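Local coordinates for type III chaperone protein ShcA (Pseudomonas syringae pv. tomato, PDB 4G6T) that probably binds its cognate type III effector in the bacterial cytoplasm and keeps it competent for secretion, as class I chaperones of the CesT family do, at residues K10-D15 with E104-P109; R51-L56 with Y98-R103. All blocks are in the same frame, centred on the assembly; numbering follows the deposited sequence.

Interaction 1: K10-D15 with E104-P109; sequences KTLLDD and EKLSVP
Leu12 reaches from helix 8-19 into the bend that joins strand 95-102, the last in the chain, to the C-terminal helix, and its two methyls divide the work. CG stands anti to the backbone N (chi1 172°), which carries the branch outward from its helix. CD1 then meets Val108 CG2 at 3.6 Å and lies equally near the carbonyl carbon of Ser107, while CD2 turns to Leu106, with 3.7 Å between Leu12 CD2 and Leu106 CD2. The partners are met differently: the side chains of Leu12 and Leu106 cross at about a right angle, whereas those of Leu12 and Val108 slide past each other in opposite directions. Val108 offers a single methyl, CG2, set beside its own backbone N, and this methyl also touches Asp15 CB one helical turn beyond Leu12, at 3.7 Å. Asp15 therefore contributes its aliphatic carbon to the contact. The side-chain contacts are van der Waals, mostly between methyls, and the touching residues lie near the surface. The CB of Ser107 is directed away from residues 10-15; the residue occupies the N-cap of helix 108-127, its OG accepting from the backbone N of Thr110. Leu106 also rests on Phe8 and Tyr9. A leucine of one helix thus seats against a capped helix start, joining the N-terminal helix to the strand-to-helix turn of the CesT-type chaperone fold.

Interaction 2: R51-L56 with Y98-R103; sequences RERLLL and YQSIPR
Arg53 and Ser100 meet on one face of an antiparallel pair, and the arginine is the side chain to follow. Its CB lies 3.6 Å from Ser100 OG and as near to Ile101 O. CG, set between the backbone N and the carbonyl carbon (chi1 54°), is 3.9 Å from Ser100 OG, and the chain then runs extended to NE. CD makes the closest approach, 3.5 Å to Ser100 OG. At the tip, Leu55 CD2 lies 3.6 Å above one face of the guanidinium, offset toward its rim, and also touches Ser100 CB. NE pairs with Asp48, across the G1 beta bulge in which Glu52 and Arg53 both face that residue; apolar side chains from the chain of another protein pack on Arg53 and Leu55. On the other face, Leu56 CD1 meets Ile101 CD1 at 4.0 Å, against helix 108-127. The backbones are joined by reciprocal bonds between Leu54 and Ile101 and between Leu56 and Gln99, and by a fifth from Arg103 N to Glu52 O, whose donor stands 38° out of the carbonyl plane. Beyond it, Glu52 OE1 and Arg103 NE form a long salt bridge, 3.9 Å, with the carboxylate and guanidinium planes 90° apart and no N-H directed at the oxygen; Arg103 NH1 is hydrogen-bonded to Ser5 O. Strands 53-59 and 95-102 are antiparallel neighbours in the twisted sheet of a type III secretion chaperone.

Leu106 is shared by the two contacts, whose centres lie 11 Å apart. In interaction 1 it receives Leu12; from the same CD2 it reaches Ile101 CG2 of interaction 2 at 3.6 Å and Leu54 CD2 at 3.9 Å. The N-terminal helix is thereby connected, through Leu106, to the sheet face that carries Leu54, Leu56 and Ile101. Chain continuity adds a second connection, since residues 98-103 run into 104-109 and on into helix 108-127, whose Glu114, Met115 and Leu118 touch Leu56. Arg103 also rests on Phe8 and Tyr9, the residues Leu106 touches. The opposite face, with Arg53 and Leu55, packs against the chain of another protein, consistent with a partner-binding surface.

Interaction 1: K10-D15 with E104-P109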
loop_
_atom_site.group_PDB
_atom_site.type_symbol
_atom_site.label_atom_id
_atom_site.label_comp_id
_atom_site.label_asym_id
_atom_site.label_seq_id
_atom_site.Cartn_x
_atom_site.Cartn_y
_atom_site.Cartn_z
ATOM N N LYS A 10 -12.421 2.974 1.647
ATOM C CA LYS A 10 -12.840 1.674 2.198
ATOM C C LYS A 10 -13.750 0.958 1.235
ATOM O O LYS A 10 -13.646 -0.253 0.993
ATOM C CB LYS A 10 -13.556 1.878 3.516
ATOM C CG LYS A 10 -14.142 0.578 4.018
ATOM C CD LYS A 10 -14.956 0.714 5.285
ATOM C CE LYS A 10 -15.398 -0.656 5.796
ATOM N NZ LYS A 10 -16.346 -1.377 4.929
ATOM N N THR A 11 -14.735 1.651 0.679
ATOM C CA THR A 11 -15.620 1.025 -0.271
ATOM C C THR A 11 -14.887 0.394 -1.456
ATOM O O THR A 11 -15.190 -0.702 -1.942
ATOM C CB THR A 11 -16.712 2.018 -0.736
ATOM O OG1 THR A 11 -17.302 2.546 0.455
ATOM C CG2 THR A 11 -17.715 1.322 -1.629
ATOM N N LEU A 12 -13.888 1.131 -1.944
ATOM C CA LEU A 12 -13.064 0.641 -3.028
ATOM C C LEU A 12 -12.314 -0.610 -2.577
ATOM O O LEU A 12 -12.229 -1.579 -3.334
ATOM C CB LEU A 12 -12.061 1.709 -3.480
ATOM C CG LEU A 12 -11.022 1.239 -4.494
ATOM C CD1 LEU A 12 -11.660 0.841 -5.778
ATOM C CD2 LEU A 12 -10.019 2.389 -4.641
ATOM N N LEU A 13 -11.703 -0.509 -1.412
ATOM C CA LEU A 13 -10.948 -1.627 -0.848
ATOM C C LEU A 13 -11.803 -2.872 -0.665
ATOM O O LEU A 13 -11.346 -3.984 -1.010
ATOM C CB LEU A 13 -10.209 -1.245 0.389
ATOM C CG LEU A 13 -9.202 -2.275 0.940
ATOM C CD1 LEU A 13 -8.120 -2.534 -0.095
ATOM C CD2 LEU A 13 -8.608 -1.756 2.233
ATOM N N ASP A 14 -13.060 -2.648 -0.222
ATOM C CA ASP A 14 -14.010 -3.784 -0.187
ATOM C C ASP A 14 -14.310 -4.393 -1.529
ATOM O O ASP A 14 -14.374 -5.622 -1.653
ATOM C CB ASP A 14 -15.322 -3.314 0.424
ATOM C CG ASP A 14 -15.213 -2.971 1.902
ATOM O OD1 ASP A 14 -14.183 -3.265 2.575
ATOM O OD2 ASP A 14 -16.180 -2.280 2.419
ATOM N N ASP A 15 -14.500 -3.591 -2.537
ATOM C CA ASP A 15 -14.741 -4.066 -3.899
ATOM C C ASP A 15 -13.510 -4.788 -4.473
ATOM O O ASP A 15 -13.649 -5.761 -5.204
ATOM C CB ASP A 15 -15.153 -2.931 -4.838
ATOM C CG ASP A 15 -16.615 -2.480 -4.622
ATOM O OD1 ASP A 15 -17.286 -3.133 -3.811
ATOM O OD2 ASP A 15 -17.079 -1.529 -5.288
ATOM N N GLU A 104 -10.501 10.938 -7.789
ATOM C CA GLU A 104 -11.213 11.008 -9.088
ATOM C C GLU A 104 -10.914 9.893 -10.076
ATOM O O GLU A 104 -11.675 9.628 -10.981
ATOM C CB GLU A 104 -10.850 12.344 -9.805
ATOM C CG GLU A 104 -11.270 13.647 -9.106
ATOM C CD GLU A 104 -10.334 14.190 -7.984
ATOM O OE1 GLU A 104 -9.338 13.524 -7.560
ATOM O OE2 GLU A 104 -10.623 15.315 -7.480
ATOM N N LYS A 105 -9.725 9.296 -10.000
ATOM C CA LYS A 105 -9.315 8.269 -10.918
ATOM C C LYS A 105 -9.372 6.850 -10.358
ATOM O O LYS A 105 -9.070 5.905 -11.067
ATOM C CB LYS A 105 -7.871 8.543 -11.355
ATOM C CG LYS A 105 -7.763 9.737 -12.304
ATOM C CD LYS A 105 -6.351 10.311 -12.440
ATOM C CE LYS A 105 -6.346 11.750 -12.981
ATOM N NZ LYS A 105 -7.328 12.722 -12.364
ATOM N N LEU A 106 -9.782 6.694 -9.111
ATOM C CA LEU A 106 -9.777 5.384 -8.496
ATOM C C LEU A 106 -10.881 4.515 -9.036
ATOM O O LEU A 106 -12.027 4.968 -9.298
ATOM C CB LEU A 106 -9.940 5.469 -6.989
ATOM C CG LEU A 106 -8.782 5.970 -6.158
ATOM C CD1 LEU A 106 -9.166 6.318 -4.712
ATOM C CD2 LEU A 106 -7.739 4.840 -6.213
ATOM N N SER A 107 -10.537 3.275 -9.230
ATOM C CA SER A 107 -11.440 2.205 -9.593
ATOM C C SER A 107 -10.760 0.917 -9.308
ATOM O O SER A 107 -9.539 0.888 -9.119
ATOM C CB SER A 107 -11.796 2.220 -11.088
ATOM O OG SER A 107 -10.682 1.825 -11.945
ATOM N N VAL A 108 -11.491 -0.186 -9.291
ATOM C CA VAL A 108 -10.867 -1.454 -8.997
ATOM C C VAL A 108 -9.844 -1.831 -10.088
ATOM O O VAL A 108 -8.687 -2.173 -9.739
ATOM C CB VAL A 108 -11.910 -2.569 -8.713
ATOM C CG1 VAL A 108 -11.240 -3.918 -8.656
ATOM C CG2 VAL A 108 -12.579 -2.275 -7.378
ATOM N N PRO A 109 -10.173 -1.710 -11.385
ATOM C CA PRO A 109 -9.127 -2.046 -12.404
ATOM C C PRO A 109 -7.906 -1.127 -12.329
ATOM O O PRO A 109 -6.787 -1.631 -12.534
ATOM C CB PRO A 109 -9.831 -1.884 -13.737
ATOM C CG PRO A 109 -11.311 -2.034 -13.402
ATOM C CD PRO A 109 -11.478 -1.441 -12.038
#

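Interaction 2: R51-L56 with Y98-R103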
loop_
_atom_site.group_PDB
_atom_site.type_symbol
_atom_site.label_atom_id
_atom_site.label_comp_id
_atom_site.label_asym_id
_atom_site.label_seq_id
_atom_site.Cartn_x
_atom_site.Cartn_y
_atom_site.Cartn_z
ATOM N N ARG A 51 -5.651 15.362 0.922
ATOM C CA ARG A 51 -5.256 15.611 -0.449
ATOM C C ARG A 51 -5.985 14.774 -1.465
ATOM O O ARG A 51 -5.655 14.791 -2.647
ATOM C CB ARG A 51 -3.718 15.476 -0.583
ATOM C CG ARG A 51 -2.908 16.232 0.473
ATOM C CD ARG A 51 -1.406 16.191 0.232
ATOM N NE ARG A 51 -0.599 16.844 1.289
ATOM C CZ ARG A 51 -0.279 16.315 2.470
ATOM N NH1 ARG A 51 -0.672 15.088 2.818
ATOM N NH2 ARG A 51 0.444 17.020 3.345
ATOM N N GLU A 52 -7.010 14.033 -1.025
ATOM C CA GLU A 52 -7.887 13.315 -1.920
ATOM C C GLU A 52 -7.099 12.411 -2.855
ATOM O O GLU A 52 -7.258 12.377 -4.015
ATOM C CB GLU A 52 -8.834 14.264 -2.679
ATOM C CG GLU A 52 -9.715 15.031 -1.713
ATOM C CD GLU A 52 -10.728 15.941 -2.425
ATOM O OE1 GLU A 52 -11.558 15.441 -3.222
ATOM O OE2 GLU A 52 -10.692 17.165 -2.161
ATOM N N ARG A 53 -6.318 11.517 -2.237
ATOM C CA ARG A 53 -5.550 10.586 -3.037
ATOM C C ARG A 53 -5.275 9.302 -2.229
ATOM O O ARG A 53 -5.209 9.362 -0.995
ATOM C CB ARG A 53 -4.171 11.218 -3.503
ATOM C CG ARG A 53 -3.331 11.755 -2.375
ATOM C CD ARG A 53 -1.999 12.446 -2.783
ATOM N NE ARG A 53 -1.212 12.629 -1.603
ATOM C CZ ARG A 53 0.135 12.592 -1.550
ATOM N NH1 ARG A 53 0.835 12.387 -2.658
ATOM N NH2 ARG A 53 0.690 12.657 -0.392
ATOM N N LEU A 54 -5.069 8.233 -2.952
ATOM C CA LEU A 54 -4.648 6.958 -2.354
ATOM C C LEU A 54 -3.197 6.751 -2.731
ATOM O O LEU A 54 -2.836 6.850 -3.907
ATOM C CB LEU A 54 -5.506 5.863 -2.905
ATOM C CG LEU A 54 -5.245 4.445 -2.306
ATOM C CD1 LEU A 54 -5.611 4.373 -0.811
ATOM C CD2 LEU A 54 -5.923 3.335 -3.134
ATOM N N LEU A 55 -2.391 6.405 -1.748
ATOM C CA LEU A 55 -0.964 6.103 -2.002
ATOM C C LEU A 55 -0.728 4.626 -1.962
ATOM O O LEU A 55 -1.230 3.964 -1.046
ATOM C CB LEU A 55 -0.095 6.795 -1.014
ATOM C CG LEU A 55 -0.234 8.329 -0.990
ATOM C CD1 LEU A 55 0.311 8.934 0.268
ATOM C CD2 LEU A 55 0.367 8.850 -2.270
ATOM N N LEU A 56 0.023 4.163 -2.931
ATOM C CA LEU A 56 0.580 2.801 -2.952
ATOM C C LEU A 56 2.045 2.945 -2.621
ATOM O O LEU A 56 2.786 3.684 -3.318
ATOM C CB LEU A 56 0.410 2.182 -4.301
ATOM C CG LEU A 56 -0.959 1.795 -4.833
ATOM C CD1 LEU A 56 -2.027 2.863 -4.561
ATOM C CD2 LEU A 56 -0.974 1.411 -6.283
ATOM N N TYR A 98 6.715 4.346 -4.786
ATOM C CA TYR A 98 5.396 4.909 -4.511
ATOM C C TYR A 98 4.647 5.209 -5.805
ATOM O O TYR A 98 5.251 5.460 -6.907
ATOM C CB TYR A 98 5.465 6.150 -3.625
ATOM C CG TYR A 98 6.168 7.289 -4.347
ATOM C CD1 TYR A 98 5.400 8.217 -5.052
ATOM C CD2 TYR A 98 7.504 7.471 -4.239
ATOM C CE1 TYR A 98 6.008 9.307 -5.655
ATOM C CE2 TYR A 98 8.130 8.545 -4.906
ATOM C CZ TYR A 98 7.344 9.445 -5.617
ATOM O OH TYR A 98 7.933 10.475 -6.334
ATOM N N GLN A 99 3.322 5.164 -5.722
ATOM C CA GLN A 99 2.442 5.660 -6.800
ATOM C C GLN A 99 1.285 6.321 -6.108
ATOM O O GLN A 99 0.837 5.864 -5.056
ATOM C CB GLN A 99 1.987 4.561 -7.703
ATOM C CG GLN A 99 0.979 4.920 -8.804
ATOM C CD GLN A 99 1.493 5.973 -9.774
ATOM O OE1 GLN A 99 1.814 7.086 -9.385
ATOM N NE2 GLN A 99 1.699 5.548 -10.967
ATOM N N SER A 100 0.800 7.427 -6.630
ATOM C CA SER A 100 -0.376 8.093 -6.093
ATOM C C SER A 100 -1.470 8.027 -7.104
ATOM O O SER A 100 -1.261 8.180 -8.310
ATOM C CB SER A 100 -0.100 9.554 -5.745
ATOM O OG SER A 100 -1.291 10.199 -5.350
ATOM N N ILE A 101 -2.692 7.782 -6.643
ATOM C CA ILE A 101 -3.880 7.757 -7.526
ATOM C C ILE A 101 -4.883 8.786 -6.942
ATOM O O ILE A 101 -5.355 8.662 -5.805
ATOM C CB ILE A 101 -4.560 6.382 -7.628
ATOM C CG1 ILE A 101 -3.584 5.228 -7.932
ATOM C CG2 ILE A 101 -5.684 6.485 -8.655
ATOM C CD1 ILE A 101 -4.201 3.836 -7.781
ATOM N N PRO A 102 -5.194 9.847 -7.704
ATOM C CA PRO A 102 -6.205 10.782 -7.176
ATOM C C PRO A 102 -7.551 10.084 -7.050
ATOM O O PRO A 102 -7.877 9.193 -7.831
ATOM C CB PRO A 102 -6.279 11.856 -8.240
ATOM C CG PRO A 102 -5.145 11.646 -9.141
ATOM C CD PRO A 102 -4.679 10.214 -9.051
ATOM N N ARG A 103 -8.302 10.546 -6.042
ATOM C CA ARG A 103 -9.625 9.939 -5.738
ATOM C C ARG A 103 -10.487 9.863 -6.990
ATOM O O ARG A 103 -11.132 8.825 -7.231
ATOM C CB ARG A 103 -10.322 10.702 -4.610
ATOM C CG ARG A 103 -11.719 10.148 -4.192
ATOM C CD ARG A 103 -12.746 11.295 -3.867
ATOM N NE ARG A 103 -12.628 11.809 -2.514
ATOM C CZ ARG A 103 -13.501 11.607 -1.508
ATOM N NH1 ARG A 103 -14.636 10.899 -1.673
ATOM N NH2 ARG A 103 -13.253 12.146 -0.312
#